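Local structure of antisigma-factor antagonist, STAS (Rhodobacter sphaeroides, 3OIZ) at residues A[16-22]-A[44-50]; A[22-28]-A[53-58]; A[34-40]-A[67-72]. The protein probably serves as the STAS domain, a fold shared with anti-sigma-factor antagonists, of a longer SulP-type sulfate transporter in the membrane. Residues are numbered along the deposited sequence.

Contact 1 (A[16-22]-A[44-50]); sequences RERIYRV and LDRVVID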
loop_
_atom_site.group_PDB
_atom_site.type_symbol
_atom_site.label_atom_id
_atom_site.label_comp_id
_atom_site.label_asym_id
_atom_site.label_seq_id
_atom_site.Cartn_x
_atom_site.Cartn_y
_atom_site.Cartn_z
ATOM N N ARG A 16 -14.550 -10.258 1.512
ATOM C CA ARG A 16 -13.923 -10.435 0.187
ATOM C C ARG A 16 -13.013 -9.290 -0.284
ATOM O O ARG A 16 -12.231 -9.492 -1.218
ATOM C CB ARG A 16 -14.958 -10.773 -0.899
ATOM C CG ARG A 16 -15.633 -12.120 -0.667
ATOM C CD ARG A 16 -16.683 -12.393 -1.731
ATOM N NE ARG A 16 -17.249 -13.731 -1.569
ATOM C CZ ARG A 16 -16.832 -14.829 -2.195
ATOM N NH1 ARG A 16 -15.824 -14.783 -3.073
ATOM N NH2 ARG A 16 -17.433 -15.985 -1.941
ATOM N N GLU A 17 -13.105 -8.118 0.346
ATOM C CA GLU A 17 -12.304 -6.984 -0.060
ATOM C C GLU A 17 -11.655 -6.342 1.145
ATOM O O GLU A 17 -12.334 -6.167 2.152
ATOM C CB GLU A 17 -13.171 -5.950 -0.793
ATOM C CG GLU A 17 -12.398 -4.655 -1.130
ATOM C CD GLU A 17 -13.215 -3.682 -1.943
ATOM O OE1 GLU A 17 -13.351 -3.892 -3.156
ATOM O OE2 GLU A 17 -13.717 -2.694 -1.376
ATOM N N ARG A 18 -10.371 -5.972 1.054
ATOM C CA ARG A 18 -9.736 -5.215 2.130
ATOM C C ARG A 18 -9.219 -3.913 1.545
ATOM O O ARG A 18 -8.584 -3.932 0.488
ATOM C CB ARG A 18 -8.571 -5.983 2.752
ATOM C CG ARG A 18 -8.033 -5.244 4.001
ATOM C CD ARG A 18 -7.038 -6.037 4.846
ATOM N NE ARG A 18 -7.662 -7.183 5.512
ATOM C CZ ARG A 18 -8.203 -7.159 6.736
ATOM N NH1 ARG A 18 -8.243 -6.030 7.486
ATOM N NH2 ARG A 18 -8.703 -8.281 7.221
ATOM N N ILE A 19 -9.513 -2.796 2.201
ATOM C CA ILE A 19 -8.885 -1.520 1.814
ATOM C C ILE A 19 -7.811 -1.179 2.801
ATOM O O ILE A 19 -8.072 -1.132 4.004
ATOM C CB ILE A 19 -9.916 -0.367 1.756
ATOM C CG1 ILE A 19 -11.080 -0.778 0.826
ATOM C CG2 ILE A 19 -9.186 0.966 1.378
ATOM C CD1 ILE A 19 -12.323 0.151 0.890
ATOM N N TYR A 20 -6.600 -0.938 2.294
ATOM C CA TYR A 20 -5.495 -0.464 3.121
ATOM C C TYR A 20 -5.370 1.038 2.920
ATOM O O TYR A 20 -5.387 1.507 1.794
ATOM C CB TYR A 20 -4.226 -1.138 2.664
ATOM C CG TYR A 20 -4.039 -2.560 3.140
ATOM C CD1 TYR A 20 -3.403 -2.828 4.361
ATOM C CD2 TYR A 20 -4.522 -3.652 2.387
ATOM C CE1 TYR A 20 -3.226 -4.161 4.808
ATOM C CE2 TYR A 20 -4.341 -4.965 2.828
ATOM C CZ TYR A 20 -3.683 -5.214 4.029
ATOM O OH TYR A 20 -3.508 -6.506 4.485
ATOM N N ARG A 21 -5.212 1.793 4.002
ATOM C CA ARG A 21 -5.087 3.235 3.929
ATOM C C ARG A 21 -3.695 3.586 4.450
ATOM O O ARG A 21 -3.373 3.330 5.604
ATOM C CB ARG A 21 -6.207 3.934 4.727
ATOM C CG ARG A 21 -7.574 3.762 3.994
ATOM C CD ARG A 21 -8.721 4.563 4.676
ATOM N NE ARG A 21 -10.001 4.204 4.055
ATOM C CZ ARG A 21 -10.811 3.240 4.500
ATOM N NH1 ARG A 21 -10.490 2.531 5.586
ATOM N NH2 ARG A 21 -11.949 2.971 3.869
ATOM N N VAL A 22 -2.878 4.164 3.578
ATOM C CA VAL A 22 -1.532 4.539 3.934
ATOM C C VAL A 22 -1.486 6.064 4.116
ATOM O O VAL A 22 -2.001 6.833 3.275
ATOM C CB VAL A 22 -0.573 4.147 2.770
ATOM C CG1 VAL A 22 0.841 4.396 3.193
ATOM C CG2 VAL A 22 -0.738 2.655 2.328
ATOM N N LEU A 44 -8.635 -13.057 -0.425
ATOM C CA LEU A 44 -9.362 -11.847 -0.825
ATOM C C LEU A 44 -9.701 -11.894 -2.314
ATOM O O LEU A 44 -8.925 -12.402 -3.114
ATOM C CB LEU A 44 -8.561 -10.578 -0.531
ATOM C CG LEU A 44 -8.320 -10.275 0.951
ATOM C CD1 LEU A 44 -7.374 -9.086 1.131
ATOM C CD2 LEU A 44 -9.661 -10.021 1.655
ATOM N N ASP A 45 -10.835 -11.340 -2.696
ATOM C CA ASP A 45 -11.096 -11.128 -4.130
ATOM C C ASP A 45 -10.514 -9.800 -4.599
ATOM O O ASP A 45 -10.075 -9.680 -5.733
ATOM C CB ASP A 45 -12.579 -11.155 -4.398
ATOM C CG ASP A 45 -13.178 -12.541 -4.220
ATOM O OD1 ASP A 45 -12.454 -13.570 -4.274
ATOM O OD2 ASP A 45 -14.387 -12.584 -4.013
ATOM N N ARG A 46 -10.519 -8.794 -3.724
ATOM C CA ARG A 46 -10.100 -7.433 -4.118
ATOM C C ARG A 46 -9.303 -6.795 -3.014
ATOM O O ARG A 46 -9.582 -7.005 -1.842
ATOM C CB ARG A 46 -11.312 -6.557 -4.435
ATOM C CG ARG A 46 -12.065 -7.009 -5.664
ATOM C CD ARG A 46 -13.368 -6.198 -5.911
ATOM N NE ARG A 46 -14.228 -6.092 -4.726
ATOM C CZ ARG A 46 -15.043 -7.049 -4.295
ATOM N NH1 ARG A 46 -15.133 -8.211 -4.950
ATOM N NH2 ARG A 46 -15.788 -6.838 -3.220
ATOM N N VAL A 47 -8.307 -6.002 -3.407
ATOM C CA VAL A 47 -7.553 -5.205 -2.473
ATOM C C VAL A 47 -7.501 -3.801 -3.043
ATOM O O VAL A 47 -7.219 -3.614 -4.235
ATOM C CB VAL A 47 -6.113 -5.765 -2.263
ATOM C CG1 VAL A 47 -5.264 -4.795 -1.439
ATOM C CG2 VAL A 47 -6.182 -7.129 -1.594
ATOM N N VAL A 48 -7.738 -2.812 -2.193
ATOM C CA VAL A 48 -7.503 -1.418 -2.565
ATOM C C VAL A 48 -6.348 -0.931 -1.697
ATOM O O VAL A 48 -6.367 -1.130 -0.477
ATOM C CB VAL A 48 -8.751 -0.568 -2.295
ATOM C CG1 VAL A 48 -8.464 0.926 -2.590
ATOM C CG2 VAL A 48 -9.927 -1.108 -3.105
ATOM N N ILE A 49 -5.356 -0.281 -2.312
ATOM C CA ILE A 49 -4.313 0.410 -1.519
ATOM C C ILE A 49 -4.466 1.900 -1.754
ATOM O O ILE A 49 -4.209 2.403 -2.862
ATOM C CB ILE A 49 -2.898 -0.084 -1.858
ATOM C CG1 ILE A 49 -2.802 -1.624 -1.706
ATOM C CG2 ILE A 49 -1.835 0.626 -0.980
ATOM C CD1 ILE A 49 -1.427 -2.134 -2.107
ATOM N N ASP A 50 -4.889 2.600 -0.701
ATOM C CA ASP A 50 -5.228 4.005 -0.783
ATOM C C ASP A 50 -4.021 4.777 -0.286
ATOM O O ASP A 50 -3.721 4.765 0.917
ATOM C CB ASP A 50 -6.483 4.303 0.062
ATOM C CG ASP A 50 -6.937 5.761 -0.036
ATOM O OD1 ASP A 50 -6.113 6.673 -0.214
ATOM O OD2 ASP A 50 -8.151 5.993 0.105
HETATM O O HOH W 1 -4.340 7.348 2.210
#
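E17 lies alongside R46 on one face of the sheet, and its OE1 accepts from R46 NE at 2.8 Å, near the guanidinium plane, in a salt bridge. The segments are parallel strand neighbours in the mixed sheet of the STAS fold: their axes approach to 4.7 Å at 12°, and CA-CA distances run from 4.6 Å (E17-R46) to 5.1 Å (R18-V47). The bonding shuttles between the strands: R46 O receives R18 N (3.2 Å), R18 O receives V48 N (3.0 Å), V48 O receives Y20 N (2.8 Å) and Y20 O receives D50 N (2.8 Å). At the start, R16 O accepts both D45 N (2.7 Å) and R46 N (3.1 Å), while R16 NH1 forms a salt bridge with D45 OD2 (2.8 Å). I19 CG1 packs on V48 CB (3.9 Å) on the E17 face, Y20 CD2 on V47 CG1 (4.1 Å) on the other, where helix 59-74 covers V47 and I49. The pairing is thus mostly sequence-independent backbone bonding, with apolar contacts on both faces and ionic pairs at the N-terminal end.

Contact 2 (A[22-28]-A[53-58]); sequences VEGQLFY and RAHIWD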
loop_
_atom_site.group_PDB
_atom_site.type_symbol
_atom_site.label_atom_id
_atom_site.label_comp_id
_atom_site.label_asym_id
_atom_site.label_seq_id
_atom_site.Cartn_x
_atom_site.Cartn_y
_atom_site.Cartn_z
ATOM N N VAL A 22 -2.878 4.164 3.578
ATOM C CA VAL A 22 -1.532 4.539 3.934
ATOM C C VAL A 22 -1.486 6.064 4.116
ATOM O O VAL A 22 -2.001 6.833 3.275
ATOM C CB VAL A 22 -0.573 4.147 2.770
ATOM C CG1 VAL A 22 0.841 4.396 3.193
ATOM C CG2 VAL A 22 -0.738 2.655 2.328
ATOM N N GLU A 23 -0.869 6.519 5.206
ATOM C CA GLU A 23 -0.720 7.973 5.455
ATOM C C GLU A 23 0.670 8.319 5.936
ATOM O O GLU A 23 1.313 7.517 6.609
ATOM C CB GLU A 23 -1.739 8.495 6.471
ATOM C CG GLU A 23 -1.695 7.786 7.787
ATOM C CD GLU A 23 -0.641 8.325 8.767
ATOM O OE1 GLU A 23 0.037 9.360 8.503
ATOM O OE2 GLU A 23 -0.482 7.685 9.831
ATOM N N GLY A 24 1.149 9.503 5.565
ATOM C CA GLY A 24 2.474 9.939 6.012
ATOM C C GLY A 24 3.529 9.804 4.914
ATOM O O GLY A 24 3.203 9.840 3.721
ATOM N N GLN A 25 4.785 9.614 5.308
ATOM C CA GLN A 25 5.941 9.776 4.381
ATOM C C GLN A 25 6.521 8.411 4.049
ATOM O O GLN A 25 6.808 7.646 4.963
ATOM C CB GLN A 25 7.066 10.606 5.044
ATOM C CG GLN A 25 6.570 11.811 5.908
ATOM C CD GLN A 25 5.590 12.706 5.161
ATOM O OE1 GLN A 25 5.737 12.937 3.944
ATOM N NE2 GLN A 25 4.559 13.165 5.856
ATOM N N LEU A 26 6.690 8.122 2.757
ATOM C CA LEU A 26 7.261 6.841 2.320
ATOM C C LEU A 26 8.626 7.121 1.707
ATOM O O LEU A 26 8.732 7.849 0.690
ATOM C CB LEU A 26 6.351 6.135 1.295
ATOM C CG LEU A 26 4.942 5.903 1.859
ATOM C CD1 LEU A 26 4.070 5.308 0.798
ATOM C CD2 LEU A 26 4.959 4.975 3.077
ATOM N N PHE A 27 9.651 6.592 2.378
ATOM C CA PHE A 27 11.047 6.731 1.992
ATOM C C PHE A 27 11.714 5.363 1.875
ATOM O O PHE A 27 11.257 4.392 2.489
ATOM C CB PHE A 27 11.848 7.463 3.091
ATOM C CG PHE A 27 11.565 8.927 3.208
ATOM C CD1 PHE A 27 12.122 9.846 2.301
ATOM C CD2 PHE A 27 10.814 9.405 4.278
ATOM C CE1 PHE A 27 11.883 11.229 2.447
ATOM C CE2 PHE A 27 10.566 10.757 4.436
ATOM C CZ PHE A 27 11.106 11.675 3.530
ATOM N N TYR A 28 12.818 5.301 1.138
ATOM C CA TYR A 28 13.490 4.033 0.902
ATOM C C TYR A 28 13.929 3.365 2.203
ATOM O O TYR A 28 13.979 2.135 2.294
ATOM C CB TYR A 28 14.682 4.269 -0.016
ATOM C CG TYR A 28 15.801 4.971 0.681
ATOM C CD1 TYR A 28 16.719 4.246 1.423
ATOM C CD2 TYR A 28 15.946 6.355 0.607
ATOM C CE1 TYR A 28 17.758 4.869 2.080
ATOM C CE2 TYR A 28 16.993 6.998 1.273
ATOM C CZ TYR A 28 17.896 6.243 2.004
ATOM O OH TYR A 28 18.943 6.836 2.666
ATOM N N ARG A 53 -3.396 9.913 1.118
ATOM C CA ARG A 53 -2.937 10.673 2.279
ATOM C C ARG A 53 -1.451 10.444 2.574
ATOM O O ARG A 53 -0.956 10.755 3.673
ATOM C CB ARG A 53 -3.827 10.397 3.488
ATOM C CG ARG A 53 -5.232 10.829 3.121
ATOM C CD ARG A 53 -6.157 10.861 4.260
ATOM N NE ARG A 53 -7.522 11.171 3.823
ATOM C CZ ARG A 53 -8.470 11.620 4.651
ATOM N NH1 ARG A 53 -8.181 11.822 5.947
ATOM N NH2 ARG A 53 -9.693 11.879 4.198
ATOM N N ALA A 54 -0.732 9.915 1.582
ATOM C CA ALA A 54 0.694 9.645 1.776
ATOM C C ALA A 54 1.528 10.446 0.780
ATOM O O ALA A 54 0.998 10.957 -0.215
ATOM C CB ALA A 54 0.940 8.127 1.568
ATOM N N HIS A 55 2.837 10.536 1.033
ATOM C CA HIS A 55 3.775 11.173 0.103
ATOM C C HIS A 55 4.872 10.167 -0.213
ATOM O O HIS A 55 5.512 9.670 0.697
ATOM C CB HIS A 55 4.423 12.418 0.743
ATOM C CG HIS A 55 3.424 13.465 1.120
ATOM N ND1 HIS A 55 2.574 14.052 0.191
ATOM C CD2 HIS A 55 3.111 14.013 2.326
ATOM C CE1 HIS A 55 1.798 14.928 0.815
ATOM N NE2 HIS A 55 2.103 14.922 2.105
ATOM N N ILE A 56 5.010 9.817 -1.485
ATOM C CA ILE A 56 6.081 8.926 -1.917
ATOM C C ILE A 56 7.286 9.770 -2.267
ATOM O O ILE A 56 7.191 10.675 -3.131
ATOM C CB ILE A 56 5.637 8.092 -3.128
ATOM C CG1 ILE A 56 4.419 7.210 -2.768
ATOM C CG2 ILE A 56 6.823 7.239 -3.597
ATOM C CD1 ILE A 56 3.661 6.648 -4.043
ATOM N N TRP A 57 8.435 9.530 -1.621
ATOM C CA TRP A 57 9.557 10.464 -1.812
ATOM C C TRP A 57 10.663 10.012 -2.761
ATOM O O TRP A 57 11.551 10.823 -3.134
ATOM C CB TRP A 57 10.160 10.784 -0.433
ATOM C CG TRP A 57 9.253 11.671 0.360
ATOM C CD1 TRP A 57 8.377 11.298 1.327
ATOM C CD2 TRP A 57 9.101 13.094 0.192
ATOM N NE1 TRP A 57 7.726 12.406 1.840
ATOM C CE2 TRP A 57 8.135 13.524 1.140
ATOM C CE3 TRP A 57 9.716 14.046 -0.646
ATOM C CZ2 TRP A 57 7.752 14.873 1.270
ATOM C CZ3 TRP A 57 9.325 15.401 -0.542
ATOM C CH2 TRP A 57 8.350 15.802 0.416
ATOM N N ASP A 58 10.652 8.731 -3.134
ATOM C CA ASP A 58 11.723 8.209 -3.960
ATOM C C ASP A 58 11.275 7.002 -4.755
ATOM O O ASP A 58 10.180 6.435 -4.516
ATOM C CB ASP A 58 12.981 7.882 -3.106
ATOM C CG ASP A 58 12.667 7.018 -1.874
ATOM O OD1 ASP A 58 12.003 5.959 -2.007
ATOM O OD2 ASP A 58 13.161 7.374 -0.771
HETATM O O HOH W 1 -4.340 7.348 2.210
#
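This short two-strand parallel sheet of the STAS domain, 25-26 beside 54-56, forms after each segment has turned a corner, at G24 and at R53. Its backbone polar groups are matched closely. R53 O accepts G24 N (3.1 Å), G24 O accepts H55 N (2.8 Å), H55 O accepts L26 N (2.8 Å), and L26 O accepts W57 N (2.9 Å). Beside the corners, a water accepts from R53 N (2.9 Å) and donates to V22 O (2.6 Å). G24 has phi/psi of 103/-152°, at which a CB would be jammed against the preceding carbonyl. Q25 curls back with chi1 and chi2 both m, so its OE1 accepts from W57 NE1 (2.9 Å). The F27 ring forms an offset stack on the five-membered ring of W57, centroids 4.2 Å apart and planes at 9°. L26, A54 and I56 share the buried face, opposite that of Q25 and H55. D58 is the N-cap of helix 59-74 and its OD1 bonds S61; across the contact, D58 OD2 accepts Y28 N at 2.8 Å.

Contact 3 (A[34-40]-A[67-72]); sequences FMAAFDF and MAVLKF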
loop_
_atom_site.group_PDB
_atom_site.type_symbol
_atom_site.label_atom_id
_atom_site.label_comp_id
_atom_site.label_asym_id
_atom_site.label_seq_id
_atom_site.Cartn_x
_atom_site.Cartn_y
_atom_site.Cartn_z
ATOM N N PHE A 34 7.130 -0.849 5.453
ATOM C CA PHE A 34 5.967 -0.705 4.579
ATOM C C PHE A 34 5.459 -2.094 4.125
ATOM O O PHE A 34 4.248 -2.386 4.182
ATOM C CB PHE A 34 6.351 0.202 3.401
ATOM C CG PHE A 34 5.311 0.283 2.344
ATOM C CD1 PHE A 34 4.246 1.190 2.456
ATOM C CD2 PHE A 34 5.410 -0.516 1.206
ATOM C CE1 PHE A 34 3.243 1.256 1.436
ATOM C CE2 PHE A 34 4.450 -0.444 0.196
ATOM C CZ PHE A 34 3.369 0.444 0.291
HETATM N N MSE A 35 6.362 -2.938 3.634
HETATM C CA MSE A 35 5.974 -4.303 3.210
HETATM C C MSE A 35 5.311 -5.106 4.328
HETATM O O MSE A 35 4.305 -5.790 4.088
HETATM C CB MSE A 35 7.175 -5.086 2.640
HETATM C CG MSE A 35 7.799 -4.452 1.392
HETATM SE SE MSE A 35 6.584 -4.118 -0.062
HETATM C CE MSE A 35 6.264 -5.929 -0.578
ATOM N N ALA A 36 5.823 -4.962 5.552
ATOM C CA ALA A 36 5.339 -5.724 6.681
ATOM C C ALA A 36 3.940 -5.316 7.099
ATOM O O ALA A 36 3.298 -6.036 7.905
ATOM C CB ALA A 36 6.271 -5.549 7.826
ATOM N N ALA A 37 3.476 -4.171 6.583
ATOM C CA ALA A 37 2.115 -3.703 6.888
ATOM C C ALA A 37 0.997 -4.542 6.246
ATOM O O ALA A 37 -0.162 -4.488 6.688
ATOM C CB ALA A 37 1.950 -2.251 6.530
ATOM N N PHE A 38 1.321 -5.310 5.215
ATOM C CA PHE A 38 0.276 -5.990 4.421
ATOM C C PHE A 38 0.229 -7.500 4.717
ATOM O O PHE A 38 1.261 -8.151 4.910
ATOM C CB PHE A 38 0.530 -5.754 2.917
ATOM C CG PHE A 38 0.546 -4.309 2.546
ATOM C CD1 PHE A 38 -0.646 -3.647 2.255
ATOM C CD2 PHE A 38 1.747 -3.603 2.470
ATOM C CE1 PHE A 38 -0.652 -2.277 1.920
ATOM C CE2 PHE A 38 1.764 -2.228 2.147
ATOM C CZ PHE A 38 0.574 -1.560 1.862
ATOM N N ASP A 39 -0.967 -8.062 4.729
ATOM C CA ASP A 39 -1.117 -9.506 4.861
ATOM C C ASP A 39 -1.397 -10.073 3.470
ATOM O O ASP A 39 -2.561 -10.147 3.025
ATOM C CB ASP A 39 -2.293 -9.819 5.786
ATOM C CG ASP A 39 -2.556 -11.323 5.923
ATOM O OD1 ASP A 39 -1.779 -12.137 5.345
ATOM O OD2 ASP A 39 -3.564 -11.698 6.595
ATOM N N PHE A 40 -0.336 -10.478 2.781
ATOM C CA PHE A 40 -0.450 -10.920 1.400
ATOM C C PHE A 40 -1.156 -12.272 1.281
ATOM O O PHE A 40 -1.679 -12.607 0.211
ATOM C CB PHE A 40 0.940 -10.954 0.741
ATOM C CG PHE A 40 1.603 -9.604 0.677
ATOM C CD1 PHE A 40 1.075 -8.568 -0.108
ATOM C CD2 PHE A 40 2.733 -9.348 1.437
ATOM C CE1 PHE A 40 1.680 -7.304 -0.135
ATOM C CE2 PHE A 40 3.354 -8.102 1.399
ATOM C CZ PHE A 40 2.830 -7.078 0.615
HETATM N N MSE A 67 5.581 -3.572 -5.727
HETATM C CA MSE A 67 5.790 -4.936 -5.249
HETATM C C MSE A 67 4.623 -5.419 -4.380
HETATM O O MSE A 67 4.220 -6.593 -4.484
HETATM C CB MSE A 67 7.138 -5.062 -4.510
HETATM C CG MSE A 67 7.475 -6.485 -4.058
HETATM SE SE MSE A 67 7.656 -7.710 -5.556
HETATM C CE MSE A 67 9.460 -7.212 -6.027
ATOM N N ALA A 68 4.084 -4.530 -3.525
ATOM C CA ALA A 68 2.961 -4.913 -2.676
ATOM C C ALA A 68 1.778 -5.248 -3.605
ATOM O O ALA A 68 1.078 -6.269 -3.417
ATOM C CB ALA A 68 2.586 -3.788 -1.744
ATOM N N VAL A 69 1.544 -4.382 -4.600
ATOM C CA VAL A 69 0.502 -4.650 -5.594
ATOM C C VAL A 69 0.708 -6.006 -6.292
ATOM O O VAL A 69 -0.242 -6.837 -6.377
ATOM C CB VAL A 69 0.423 -3.518 -6.634
ATOM C CG1 VAL A 69 -0.503 -3.949 -7.813
ATOM C CG2 VAL A 69 -0.107 -2.200 -5.950
ATOM N N LEU A 70 1.926 -6.232 -6.788
ATOM C CA LEU A 70 2.223 -7.480 -7.477
ATOM C C LEU A 70 1.974 -8.693 -6.568
ATOM O O LEU A 70 1.376 -9.683 -7.016
ATOM C CB LEU A 70 3.686 -7.484 -7.957
ATOM C CG LEU A 70 4.134 -8.727 -8.732
ATOM C CD1 LEU A 70 3.194 -8.971 -9.930
ATOM C CD2 LEU A 70 5.541 -8.529 -9.213
ATOM N N LYS A 71 2.404 -8.602 -5.295
ATOM C CA LYS A 71 2.231 -9.724 -4.364
ATOM C C LYS A 71 0.779 -10.064 -4.072
ATOM O O LYS A 71 0.422 -11.274 -4.013
ATOM C CB LYS A 71 3.010 -9.504 -3.061
ATOM C CG LYS A 71 4.534 -9.655 -3.292
ATOM C CD LYS A 71 5.369 -9.284 -2.072
ATOM C CE LYS A 71 5.083 -10.177 -0.924
ATOM N NZ LYS A 71 6.220 -11.100 -0.690
ATOM N N PHE A 72 -0.062 -9.033 -3.902
ATOM C CA PHE A 72 -1.521 -9.264 -3.817
ATOM C C PHE A 72 -2.086 -9.873 -5.075
ATOM O O PHE A 72 -2.889 -10.820 -4.988
ATOM C CB PHE A 72 -2.280 -7.983 -3.478
ATOM C CG PHE A 72 -2.239 -7.632 -2.019
ATOM C CD1 PHE A 72 -2.795 -8.494 -1.058
ATOM C CD2 PHE A 72 -1.709 -6.440 -1.615
ATOM C CE1 PHE A 72 -2.802 -8.135 0.296
ATOM C CE2 PHE A 72 -1.695 -6.082 -0.248
ATOM C CZ PHE A 72 -2.236 -6.919 0.691
#
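An aromatic cluster of F38, F40 and F72 joins the loop after helix 31-36 to helix 59-74 in the alpha/beta STAS fold, and F34 and M35 bring in the first helix itself. Apolar packing dominates, and no hydrogen bond crosses between the segments. F40 directs its edge toward the face of F72, with centroids 4.8 Å apart, planes at 57° and F40 CE1 to F72 CE2 at 3.6 Å. F38 CD1 lies near the plane of the same F72 ring, 3.6 Å from F72 CE2. Beneath the cluster, F38 and F72 also reach I49 and V47, respectively, on strand 46-51. A68 has its CA-to-CB bond toward 34-40, and its small methyl admits several large groups: A68 CB lies 4.0 Å from F40 CE1 and 4.3 Å from each of F34 CE2, F38 CE2 and SE of selenomethionine M35. The M35 methyl CE also touches M67 CG (3.7 Å) and K71 CD (3.8 Å). K71 then lays its aliphatic chain over F40, a CH-pi contact in which K71 CE sits 3.8 Å from the F40 ring centroid, 26° off the normal.

Contacts 1 and 2 are both parallel strand pairs, contact 1 in the four-strand sheet and contact 2 in a separate two-strand sheet; they share V22 and water 1, and their centres lie 18 Å apart on opposite sides of the chain's centre. Contact 3 is nearest that centre, at 7 Å, and joins the helices that follow the strands of contact 2. All three are partly buried. Their chemistry differs with place: backbone bonding carries both strand pairs, with salt bridges at the surface-near end of contact 1 and a capping aspartate and ring stack in contact 2, whereas contact 3 relies on apolar side chains. Y20 OH links 1 to 3, 3.0 Å from D39 N in a probable hydrogen bond; L26 CD2 links 2 to 3, 3.9 Å from F34 CD1.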